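Local coordinates for protein ribonuclease E (Escherichia coli, PDB 5OHG) that cleaves RNA as an endoribonuclease, and through this short segment contacts two chains of a partner protein, probably as part of the RNA degradosome, at residues C[14-18]-C[19-23]. Sequence-based numbering, arbitrary orientation.
Sequences MPLTV and ACASP
The N-H of Ala-21 reaches back to the carbonyl of Val-18, with N to O at 3.0 Å, and closes a turn where residues 14-18 run directly into 19-23. The bond is fairly straight at the hydrogen, 157°. The donor stands well above the carbonyl plane, 49° out of it. A second bond of similar length follows, from Ser-22 N to Ala-19 O at 3.1 Å. Together they form a short 3-10 segment that folds the chain back on itself before helix 23-27.

Leu-16 fills the inner side of this bend. Its CG lies anti to the carbonyl carbon (chi1 -49°), which turns CG toward the returning chain. CD2 rests on Ser-22 CB at 3.8 Å and on Ala-21 CB at 4.0 Å. CD1 lies against the backbone of Ser-22, 3.8 Å from Ser-22 O. Shortening Leu-16 to an alanine would remove both methyls and would probably open a gap beside Ala-21 CB and Ser-22 CB, which would lose part of their apolar packing.

Met-14 adds its terminal methyl. CE packs 3.8 Å from Ser-22 OG and also lies near Ser-22 CB, and the side chain further touches Leu-25. Elsewhere in the turn, Val-18 CG2 meets Cys-20 SG at 3.7 Å.

Ser-22 is the N-cap of helix 23-27: its OG hydrogen-bonds to Leu-25 N. Two chains of another protein hold the bend from outside. An acidic side chain of one bonds to Ala-19 N, and a polar side chain of the other bonds to Cys-20 O. The side chains across the bend thus meet mainly by apolar packing, while the turn's own bonds engage Ala-21 N and Ser-22 N. This is consistent with a docking segment whose turn is held by its own bonds and also bonded by partner chains.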
# COMPACT_ATOMS: atom_id res chain seq x y z
N MET C 14 -20.94 3.15 16.34
CA MET C 14 -20.77 2.61 14.99
C MET C 14 -20.38 1.14 15.10
O MET C 14 -19.24 0.76 14.82
CB MET C 14 -19.74 3.42 14.21
CG MET C 14 -19.80 3.31 12.69
SD MET C 14 -18.69 4.54 11.92
CE MET C 14 -17.74 3.53 10.77
N PRO C 15 -21.30 0.28 15.52
CA PRO C 15 -20.97 -1.15 15.63
C PRO C 15 -20.80 -1.75 14.24
O PRO C 15 -21.65 -1.57 13.36
CB PRO C 15 -22.18 -1.74 16.36
CG PRO C 15 -23.32 -0.83 15.98
CD PRO C 15 -22.71 0.55 15.92
N LEU C 16 -19.69 -2.45 14.04
CA LEU C 16 -19.49 -3.23 12.83
C LEU C 16 -19.78 -4.69 13.13
O LEU C 16 -19.31 -5.23 14.13
CB LEU C 16 -18.06 -3.07 12.30
CG LEU C 16 -17.54 -1.63 12.19
CD1 LEU C 16 -16.07 -1.64 11.81
CD2 LEU C 16 -18.35 -0.76 11.20
N THR C 17 -20.57 -5.33 12.27
CA THR C 17 -20.78 -6.77 12.42
C THR C 17 -19.50 -7.54 12.12
O THR C 17 -19.12 -8.45 12.87
CB THR C 17 -21.91 -7.25 11.52
OG1 THR C 17 -21.56 -7.00 10.15
CG2 THR C 17 -23.21 -6.52 11.85
N VAL C 18 -18.83 -7.18 11.02
CA VAL C 18 -17.49 -7.65 10.69
C VAL C 18 -16.65 -6.42 10.35
O VAL C 18 -17.18 -5.37 9.97
CB VAL C 18 -17.49 -8.66 9.51
CG1 VAL C 18 -18.19 -9.96 9.91
CG2 VAL C 18 -18.15 -8.05 8.27
N ALA C 19 -15.31 -6.55 10.49
CA ALA C 19 -14.46 -5.38 10.33
C ALA C 19 -14.45 -4.84 8.90
O ALA C 19 -14.16 -3.64 8.71
CB ALA C 19 -13.02 -5.67 10.76
N CYS C 20 -14.74 -5.68 7.89
CA CYS C 20 -14.80 -5.17 6.52
C CYS C 20 -16.04 -4.33 6.27
O CYS C 20 -16.17 -3.78 5.17
CB CYS C 20 -14.74 -6.32 5.50
SG CYS C 20 -16.29 -7.22 5.24
N ALA C 21 -16.94 -4.21 7.24
CA ALA C 21 -17.99 -3.21 7.13
C ALA C 21 -17.41 -1.80 7.09
O ALA C 21 -18.00 -0.91 6.47
CB ALA C 21 -18.98 -3.35 8.28
N SER C 22 -16.28 -1.57 7.77
CA SER C 22 -15.53 -0.31 7.64
C SER C 22 -14.08 -0.60 7.95
O SER C 22 -13.64 -0.48 9.10
CB SER C 22 -16.05 0.80 8.55
OG SER C 22 -15.12 1.90 8.57
N PRO C 23 -13.28 -0.96 6.94
CA PRO C 23 -11.85 -1.15 7.19
C PRO C 23 -11.20 0.05 7.85
O PRO C 23 -10.33 -0.10 8.71
CB PRO C 23 -11.29 -1.43 5.78
CG PRO C 23 -12.48 -1.92 4.98
CD PRO C 23 -13.65 -1.17 5.52